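Local coordinates for putative two-component sensor histidine kinase protein (Sinorhizobium meliloti, PDB 3HCY) that probably acts as a sensor histidine kinase, passing phosphate from ATP to a protein histidine in two-component signalling, here represented by its GAF domain, at residues Y8-Q16 with R36-S44; E65-D73 with P115-I123. All blocks are in the same frame, centred on the assembly; numbering follows the deposited sequence.

Contact 1: Y8-Q16 with R36-S44; sequences YEATLDAIQ and RFVAARGLS
Arg41 reaches from the end of its strand to the helix that carries Glu9, Leu12 and Asp13, and its guanidinium is held both on a face and at its edge. The CB of Leu12 lies over the centre of one face, 3.4 Å from Arg41 CZ, while both acids come in near the plane of the group. Glu9 OE1 meets Arg41 NH1 at 2.7 Å, and Asp13 OD1 meets Arg41 NH2, though so closely in this model that its exact length is doubtful. The Glu9 carboxylate is turned 51° from the guanidinium plane, so this salt bridge is made by one oxygen rather than by two groups lying flat together. With chi1 at 39°, Arg41 CG sits between the backbone N and the carbonyl carbon, and after a bend at chi2 the chain runs across to the helix, nearly square to its axis.

Farther up the strand the contact becomes apolar. Val38 CG2 lies over the Tyr8 ring, 3.5 Å from its centroid, in a CH-pi contact where the two side chains cross at about a right angle. Ala39 CB packs 3.7 Å from Tyr8 CB and 3.8 Å from Leu12 CD1, touching residues one helical turn apart. A classic beta bulge opposite Ile26 turns consecutive Val38 and Ala39 both toward the helix. The axes of helix 8-16 and strand 39-41 approach to 8.7 Å.

Asp13 has a second charged partner, Arg139 of the second subunit, which bonds to OD2. One carboxylate thus joins an intrachain network to the dimer interface. Arg41 would probably lower the pKa of the two acids, which lie one helical turn apart, and offset their mutual repulsion.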
loop_
_atom_site.group_PDB
_atom_site.type_symbol
_atom_site.label_atom_id
_atom_site.label_comp_id
_atom_site.label_asym_id
_atom_site.label_seq_id
_atom_site.Cartn_x
_atom_site.Cartn_y
_atom_site.Cartn_z
ATOM N N TYR A 8 -3.722 -7.259 6.473
ATOM C CA TYR A 8 -3.236 -8.364 5.610
ATOM C C TYR A 8 -4.229 -8.677 4.483
ATOM O O TYR A 8 -3.846 -8.745 3.322
ATOM C CB TYR A 8 -2.987 -9.639 6.411
ATOM C CG TYR A 8 -1.910 -9.570 7.493
ATOM C CD1 TYR A 8 -0.813 -8.743 7.389
ATOM C CD2 TYR A 8 -1.994 -10.379 8.607
ATOM C CE1 TYR A 8 0.153 -8.706 8.383
ATOM C CE2 TYR A 8 -1.049 -10.357 9.576
ATOM C CZ TYR A 8 0.024 -9.534 9.460
ATOM O OH TYR A 8 0.951 -9.539 10.461
ATOM N N GLU A 9 -5.499 -8.866 4.827
ATOM C CA GLU A 9 -6.516 -9.089 3.808
ATOM C C GLU A 9 -6.642 -7.932 2.752
ATOM O O GLU A 9 -6.801 -8.210 1.529
ATOM C CB GLU A 9 -7.881 -9.379 4.457
ATOM C CG GLU A 9 -8.002 -10.670 5.234
ATOM C CD GLU A 9 -7.392 -11.938 4.547
ATOM O OE1 GLU A 9 -7.789 -12.379 3.415
ATOM O OE2 GLU A 9 -6.482 -12.537 5.182
ATOM N N ALA A 10 -6.555 -6.674 3.219
ATOM C CA ALA A 10 -6.564 -5.491 2.327
ATOM C C ALA A 10 -5.396 -5.559 1.350
ATOM O O ALA A 10 -5.510 -5.140 0.152
ATOM C CB ALA A 10 -6.483 -4.129 3.170
ATOM N N THR A 11 -4.257 -6.045 1.869
ATOM C CA THR A 11 -3.067 -6.061 1.052
ATOM C C THR A 11 -3.266 -7.105 -0.020
ATOM O O THR A 11 -2.968 -6.895 -1.189
ATOM C CB THR A 11 -1.819 -6.409 1.817
ATOM O OG1 THR A 11 -1.599 -5.471 2.864
ATOM C CG2 THR A 11 -0.688 -6.343 0.918
ATOM N N LEU A 12 -3.784 -8.245 0.400
ATOM C CA LEU A 12 -4.059 -9.320 -0.506
ATOM C C LEU A 12 -5.088 -8.811 -1.556
ATOM O O LEU A 12 -4.993 -9.138 -2.763
ATOM C CB LEU A 12 -4.543 -10.570 0.290
ATOM C CG LEU A 12 -3.608 -11.320 1.290
ATOM C CD1 LEU A 12 -4.323 -12.424 2.068
ATOM C CD2 LEU A 12 -2.264 -11.847 0.655
ATOM N N ASP A 13 -6.050 -8.004 -1.100
ATOM C CA ASP A 13 -6.964 -7.353 -2.035
ATOM C C ASP A 13 -6.209 -6.458 -3.026
ATOM O O ASP A 13 -6.445 -6.547 -4.242
ATOM C CB ASP A 13 -8.028 -6.513 -1.344
ATOM C CG ASP A 13 -8.976 -7.330 -0.537
ATOM O OD1 ASP A 13 -9.233 -8.504 -0.808
ATOM O OD2 ASP A 13 -9.506 -6.796 0.426
ATOM N N ALA A 14 -5.313 -5.618 -2.513
ATOM C CA ALA A 14 -4.584 -4.740 -3.405
ATOM C C ALA A 14 -3.686 -5.596 -4.298
ATOM O O ALA A 14 -3.581 -5.313 -5.459
ATOM C CB ALA A 14 -3.760 -3.686 -2.644
ATOM N N ILE A 15 -3.054 -6.639 -3.773
ATOM C CA ILE A 15 -2.163 -7.417 -4.622
ATOM C C ILE A 15 -2.898 -7.950 -5.856
ATOM O O ILE A 15 -2.367 -7.875 -6.965
ATOM C CB ILE A 15 -1.488 -8.587 -3.905
ATOM C CG1 ILE A 15 -0.287 -8.087 -3.082
ATOM C CG2 ILE A 15 -0.985 -9.566 -4.913
ATOM C CD1 ILE A 15 -0.195 -8.685 -1.570
ATOM N N GLN A 16 -4.118 -8.443 -5.640
ATOM C CA GLN A 16 -4.929 -9.046 -6.694
ATOM C C GLN A 16 -5.374 -8.056 -7.750
ATOM O O GLN A 16 -5.323 -8.347 -8.956
ATOM C CB GLN A 16 -6.178 -9.697 -6.080
ATOM C CG GLN A 16 -5.843 -10.943 -5.177
ATOM C CD GLN A 16 -7.092 -11.548 -4.505
ATOM O OE1 GLN A 16 -8.084 -10.838 -4.309
ATOM N NE2 GLN A 16 -7.043 -12.841 -4.149
ATOM N N ARG A 36 7.253 -17.411 8.425
ATOM C CA ARG A 36 5.949 -18.011 8.681
ATOM C C ARG A 36 4.815 -17.283 7.962
ATOM O O ARG A 36 4.640 -16.074 8.138
ATOM C CB ARG A 36 5.631 -17.919 10.172
ATOM C CG ARG A 36 6.558 -18.695 11.009
ATOM C CD ARG A 36 5.867 -19.452 12.132
ATOM N NE ARG A 36 6.768 -20.497 12.657
ATOM C CZ ARG A 36 6.986 -21.671 12.076
ATOM N NH1 ARG A 36 6.368 -21.955 10.960
ATOM N NH2 ARG A 36 7.814 -22.570 12.603
ATOM N N PHE A 37 4.006 -18.020 7.220
ATOM C CA PHE A 37 2.763 -17.462 6.672
ATOM C C PHE A 37 1.955 -16.818 7.778
ATOM O O PHE A 37 1.999 -17.345 8.853
ATOM C CB PHE A 37 1.961 -18.545 5.952
ATOM C CG PHE A 37 2.697 -19.101 4.754
ATOM C CD1 PHE A 37 2.520 -18.534 3.494
ATOM C CD2 PHE A 37 3.615 -20.111 4.903
ATOM C CE1 PHE A 37 3.213 -19.006 2.385
ATOM C CE2 PHE A 37 4.319 -20.589 3.828
ATOM C CZ PHE A 37 4.124 -20.043 2.548
ATOM N N VAL A 38 1.383 -15.627 7.516
ATOM C CA VAL A 38 0.422 -14.923 8.349
ATOM C C VAL A 38 -0.858 -14.642 7.548
ATOM O O VAL A 38 -1.901 -14.243 8.097
ATOM C CB VAL A 38 0.985 -13.556 8.833
ATOM C CG1 VAL A 38 2.480 -13.678 9.305
ATOM C CG2 VAL A 38 0.827 -12.466 7.749
ATOM N N ALA A 39 -0.795 -14.852 6.231
ATOM C CA ALA A 39 -1.978 -14.681 5.373
ATOM C C ALA A 39 -1.710 -15.196 3.990
ATOM O O ALA A 39 -0.534 -15.205 3.566
ATOM C CB ALA A 39 -2.409 -13.172 5.296
ATOM N N ALA A 40 -2.776 -15.589 3.273
ATOM C CA ALA A 40 -2.592 -16.206 1.953
ATOM C C ALA A 40 -3.860 -16.414 1.173
ATOM O O ALA A 40 -4.916 -16.577 1.746
ATOM C CB ALA A 40 -1.836 -17.544 2.098
ATOM N N ARG A 41 -3.766 -16.381 -0.155
ATOM C CA ARG A 41 -4.740 -17.082 -0.997
ATOM C C ARG A 41 -4.180 -17.496 -2.320
ATOM O O ARG A 41 -3.234 -16.896 -2.741
ATOM C CB ARG A 41 -5.932 -16.184 -1.273
ATOM C CG ARG A 41 -5.719 -14.747 -1.530
ATOM C CD ARG A 41 -6.926 -13.990 -0.835
ATOM N NE ARG A 41 -7.136 -12.570 -1.209
ATOM C CZ ARG A 41 -7.656 -11.611 -0.433
ATOM N NH1 ARG A 41 -7.979 -11.810 0.832
ATOM N NH2 ARG A 41 -7.781 -10.402 -0.935
ATOM N N GLY A 42 -4.685 -18.494 -3.023
ATOM C CA GLY A 42 -5.143 -19.748 -2.552
ATOM C C GLY A 42 -3.864 -20.619 -2.656
ATOM O O GLY A 42 -3.583 -21.222 -3.668
ATOM N N LEU A 43 -3.024 -20.519 -1.627
ATOM C CA LEU A 43 -2.123 -21.571 -1.244
ATOM C C LEU A 43 -2.916 -22.506 -0.338
ATOM O O LEU A 43 -3.797 -22.077 0.425
ATOM C CB LEU A 43 -0.934 -21.008 -0.432
ATOM C CG LEU A 43 -0.055 -20.020 -1.218
ATOM C CD1 LEU A 43 1.153 -19.552 -0.417
ATOM C CD2 LEU A 43 0.371 -20.610 -2.571
ATOM N N SER A 44 -2.566 -23.788 -0.399
ATOM C CA SER A 44 -3.089 -24.735 0.565
ATOM C C SER A 44 -2.196 -24.701 1.837
ATOM O O SER A 44 -0.995 -24.349 1.787
ATOM C CB SER A 44 -3.084 -26.124 -0.035
ATOM O OG SER A 44 -1.739 -26.521 -0.100
#

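Contact 2: E65-D73 with P115-I123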
loop_
_atom_site.group_PDB
_atom_site.type_symbol
_atom_site.label_atom_id
_atom_site.label_comp_id
_atom_site.label_asym_id
_atom_site.label_seq_id
_atom_site.Cartn_x
_atom_site.Cartn_y
_atom_site.Cartn_z
ATOM N N GLU A 65 16.881 -7.215 -2.137
ATOM C CA GLU A 65 16.219 -6.902 -3.388
ATOM C C GLU A 65 15.115 -7.920 -3.677
ATOM O O GLU A 65 15.124 -9.029 -3.160
ATOM C CB GLU A 65 17.212 -6.976 -4.560
ATOM C CG GLU A 65 18.585 -6.362 -4.308
ATOM C CD GLU A 65 18.588 -4.832 -4.226
ATOM O OE1 GLU A 65 17.538 -4.185 -4.447
ATOM O OE2 GLU A 65 19.682 -4.279 -3.957
ATOM N N PRO A 66 14.196 -7.562 -4.567
ATOM C CA PRO A 66 13.248 -8.547 -5.010
ATOM C C PRO A 66 13.914 -9.695 -5.772
ATOM O O PRO A 66 14.943 -9.506 -6.421
ATOM C CB PRO A 66 12.337 -7.735 -5.932
ATOM C CG PRO A 66 12.522 -6.298 -5.489
ATOM C CD PRO A 66 13.966 -6.255 -5.207
ATOM N N ILE A 67 13.342 -10.883 -5.671
ATOM C CA ILE A 67 13.856 -12.052 -6.372
ATOM C C ILE A 67 12.740 -12.555 -7.277
ATOM O O ILE A 67 11.600 -12.632 -6.848
ATOM C CB ILE A 67 14.281 -13.228 -5.380
ATOM C CG1 ILE A 67 15.328 -12.794 -4.309
ATOM C CG2 ILE A 67 14.754 -14.462 -6.153
ATOM C CD1 ILE A 67 16.282 -11.551 -4.681
ATOM N N PHE A 68 13.051 -12.905 -8.521
ATOM C CA PHE A 68 12.019 -13.401 -9.431
ATOM C C PHE A 68 12.385 -14.767 -9.894
ATOM O O PHE A 68 13.551 -15.039 -10.065
ATOM C CB PHE A 68 11.850 -12.439 -10.592
ATOM C CG PHE A 68 11.594 -11.080 -10.134
ATOM C CD1 PHE A 68 10.357 -10.717 -9.711
ATOM C CD2 PHE A 68 12.604 -10.191 -9.978
ATOM C CE1 PHE A 68 10.109 -9.420 -9.202
ATOM C CE2 PHE A 68 12.375 -8.912 -9.477
ATOM C CZ PHE A 68 11.126 -8.533 -9.085
ATOM N N VAL A 69 11.386 -15.626 -10.053
ATOM C CA VAL A 69 11.538 -16.973 -10.593
ATOM C C VAL A 69 10.470 -17.159 -11.675
ATOM O O VAL A 69 9.282 -17.360 -11.414
ATOM C CB VAL A 69 11.350 -18.024 -9.491
ATOM C CG1 VAL A 69 11.195 -19.436 -10.082
ATOM C CG2 VAL A 69 12.469 -17.945 -8.482
ATOM N N GLU A 70 10.904 -17.119 -12.908
ATOM C CA GLU A 70 9.985 -17.068 -14.034
ATOM C C GLU A 70 9.463 -18.427 -14.419
ATOM O O GLU A 70 8.330 -18.543 -14.883
ATOM C CB GLU A 70 10.681 -16.425 -15.227
ATOM C CG GLU A 70 10.967 -14.974 -14.950
ATOM C CD GLU A 70 11.712 -14.316 -16.060
ATOM O OE1 GLU A 70 12.181 -15.062 -16.984
ATOM O OE2 GLU A 70 11.836 -13.058 -15.990
ATOM N N ASN A 71 10.325 -19.434 -14.275
ATOM C CA ASN A 71 9.953 -20.829 -14.455
ATOM C C ASN A 71 10.620 -21.601 -13.385
ATOM O O ASN A 71 11.842 -21.502 -13.239
ATOM C CB ASN A 71 10.449 -21.343 -15.771
ATOM C CG ASN A 71 9.716 -22.553 -16.214
ATOM O OD1 ASN A 71 9.561 -23.522 -15.457
ATOM N ND2 ASN A 71 9.254 -22.526 -17.463
ATOM N N VAL A 72 9.827 -22.365 -12.646
ATOM C CA VAL A 72 10.351 -23.121 -11.524
ATOM C C VAL A 72 11.360 -24.099 -12.043
ATOM O O VAL A 72 12.400 -24.325 -11.391
ATOM C CB VAL A 72 9.339 -24.015 -10.794
ATOM C CG1 VAL A 72 9.826 -24.250 -9.374
ATOM C CG2 VAL A 72 8.007 -23.435 -10.781
ATOM N N ASP A 73 11.042 -24.705 -13.187
ATOM C CA ASP A 73 11.864 -25.764 -13.717
ATOM C C ASP A 73 13.233 -25.280 -13.989
ATOM O O ASP A 73 14.164 -26.046 -13.968
ATOM C CB ASP A 73 11.275 -26.312 -14.995
ATOM C CG ASP A 73 9.966 -27.051 -14.747
ATOM O OD1 ASP A 73 9.910 -27.791 -13.724
ATOM O OD2 ASP A 73 9.008 -26.887 -15.567
ATOM N N PRO A 115 4.428 -20.205 -16.247
ATOM C CA PRO A 115 5.572 -19.308 -16.338
ATOM C C PRO A 115 5.208 -17.853 -16.533
ATOM O O PRO A 115 4.176 -17.530 -17.115
ATOM C CB PRO A 115 6.306 -19.827 -17.558
ATOM C CG PRO A 115 6.070 -21.301 -17.518
ATOM C CD PRO A 115 4.706 -21.503 -16.897
ATOM N N HIS A 116 6.086 -16.987 -16.054
ATOM C CA HIS A 116 5.786 -15.580 -16.037
ATOM C C HIS A 116 7.052 -14.682 -15.978
ATOM O O HIS A 116 7.849 -14.765 -15.044
ATOM C CB HIS A 116 4.844 -15.319 -14.849
ATOM C CG HIS A 116 4.413 -13.904 -14.721
ATOM N ND1 HIS A 116 5.189 -12.954 -14.088
ATOM C CD2 HIS A 116 3.291 -13.272 -15.123
ATOM C CE1 HIS A 116 4.560 -11.794 -14.106
ATOM N NE2 HIS A 116 3.408 -11.958 -14.732
ATOM N N ARG A 117 7.230 -13.852 -17.002
ATOM C CA ARG A 117 8.175 -12.710 -16.998
ATOM C C ARG A 117 7.659 -11.463 -16.245
ATOM O O ARG A 117 6.518 -11.042 -16.385
ATOM C CB ARG A 117 8.477 -12.320 -18.439
ATOM C CG ARG A 117 7.260 -11.631 -19.119
ATOM C CD ARG A 117 5.783 -12.157 -18.651
ATOM N NE ARG A 117 5.451 -13.531 -19.108
ATOM C CZ ARG A 117 4.330 -14.217 -18.822
ATOM N NH1 ARG A 117 3.370 -13.724 -18.034
ATOM N NH2 ARG A 117 4.186 -15.444 -19.325
ATOM N N PHE A 118 8.515 -10.841 -15.476
ATOM C CA PHE A 118 8.014 -9.800 -14.616
ATOM C C PHE A 118 8.202 -8.430 -15.249
ATOM O O PHE A 118 9.315 -7.942 -15.371
ATOM C CB PHE A 118 8.637 -9.893 -13.221
ATOM C CG PHE A 118 8.255 -11.157 -12.470
ATOM C CD1 PHE A 118 8.729 -12.409 -12.879
ATOM C CD2 PHE A 118 7.406 -11.106 -11.371
ATOM C CE1 PHE A 118 8.377 -13.565 -12.173
ATOM C CE2 PHE A 118 7.055 -12.265 -10.671
ATOM C CZ PHE A 118 7.531 -13.471 -11.047
ATOM N N ALA A 119 7.085 -7.819 -15.645
ATOM C CA ALA A 119 7.057 -6.480 -16.216
ATOM C C ALA A 119 7.444 -5.449 -15.173
ATOM O O ALA A 119 7.038 -5.541 -14.010
ATOM C CB ALA A 119 5.693 -6.201 -16.743
ATOM N N ASP A 120 8.233 -4.465 -15.591
ATOM C CA ASP A 120 8.735 -3.418 -14.685
ATOM C C ASP A 120 7.641 -2.743 -13.914
ATOM O O ASP A 120 7.681 -2.648 -12.677
ATOM C CB ASP A 120 9.453 -2.390 -15.487
ATOM C CG ASP A 120 10.719 -2.916 -15.991
ATOM O OD1 ASP A 120 11.090 -3.959 -15.439
ATOM O OD2 ASP A 120 11.291 -2.365 -16.970
ATOM N N SER A 121 6.650 -2.292 -14.668
ATOM C CA SER A 121 5.451 -1.747 -14.103
ATOM C C SER A 121 4.941 -2.575 -12.888
ATOM O O SER A 121 4.711 -1.967 -11.840
ATOM C CB SER A 121 4.412 -1.606 -15.226
ATOM O OG SER A 121 3.076 -1.633 -14.750
ATOM N N GLU A 122 4.782 -3.916 -12.996
ATOM C CA GLU A 122 4.162 -4.680 -11.898
ATOM C C GLU A 122 5.129 -4.794 -10.745
ATOM O O GLU A 122 4.729 -4.704 -9.581
ATOM C CB GLU A 122 3.605 -6.057 -12.286
ATOM C CG GLU A 122 2.384 -6.037 -13.241
ATOM C CD GLU A 122 1.838 -7.473 -13.714
ATOM O OE1 GLU A 122 2.491 -8.550 -13.478
ATOM O OE2 GLU A 122 0.769 -7.498 -14.373
ATOM N N ILE A 123 6.405 -4.934 -11.051
ATOM C CA ILE A 123 7.433 -4.880 -10.004
ATOM C C ILE A 123 7.284 -3.569 -9.177
ATOM O O ILE A 123 7.208 -3.577 -7.928
ATOM C CB ILE A 123 8.867 -5.047 -10.640
ATOM C CG1 ILE A 123 9.007 -6.490 -11.205
ATOM C CG2 ILE A 123 9.963 -4.703 -9.624
ATOM C CD1 ILE A 123 10.084 -6.751 -12.269
#
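Phe68 leans out of its short strand onto Phe118, and its atoms pass in order from one partner to the next. Phe68 CB comes first, over a face of the Phe118 ring and 4.1 Å from its centroid, in a CH-pi contact. CG, placed anti to the carbonyl carbon (chi1 -54°), stays above the same ring. Phe68 CD1 comes nearest, 3.4 Å from Phe118 CD2 and displaced toward the ring's rim. At Phe68 CE1 the surroundings change: Ile123 CG1 lies 3.7 Å away and Phe118 CD2 at 3.9 Å. The tip, Phe68 CZ, belongs to Ile123, with Ile123 CG1 at 3.6 Å and Ile123 CD1 at 3.8 Å. The phenyl planes of Phe68 and Phe118 are inclined at 49°, an oblique pairing.

The other face of Phe118 is taken by its own near neighbour, His116, whose ND1 sits over the ring centre, so that the imidazole points an edge at this face while Phe68 covers the opposite one. Glu70 CG meets the edge of the Phe118 ring in its plane, the two side chains running past each other in opposite directions.

Beyond the aromatic pair the two segments are tied through their backbones. His116 N donates a hydrogen bond to Glu70 O over 3.0 Å. Next to it, Asn71 and Pro115 lie side by side, while Asn71 OD1 accepts from Asp73 N to make an Asx turn.

His116 also stacks on Tyr112, in strand 104-112. Strand 67-69 is the outermost on its side of the antiparallel sheet, bonded to strand 92-99 through Ile67 and Val69. The 115-123 segment passes close to this edge as it leaves strand 104-112, and Ile123 brings the first turn of helix 120-146 against Phe68.

In the fold
The two contacts follow one another along the chain, contact 1 closing before contact 2 opens, and both belong to the GAF domain. Their centres are 18 Å apart and their nearest atoms about 8 Å apart, without touching. They share one antiparallel sheet of order 2-1-5-4-3, in which strand 35-41 of contact 1 and strand 67-69 of contact 2 form the two outer edges. Each joins its edge strand to a different helix: helix 5-19 in contact 1, the start of helix 120-146 in contact 2. In the dimer, residues farther along helix 120-146 of the second subunit pack on helix 5-19, so both helices link the sheet to the subunit interface.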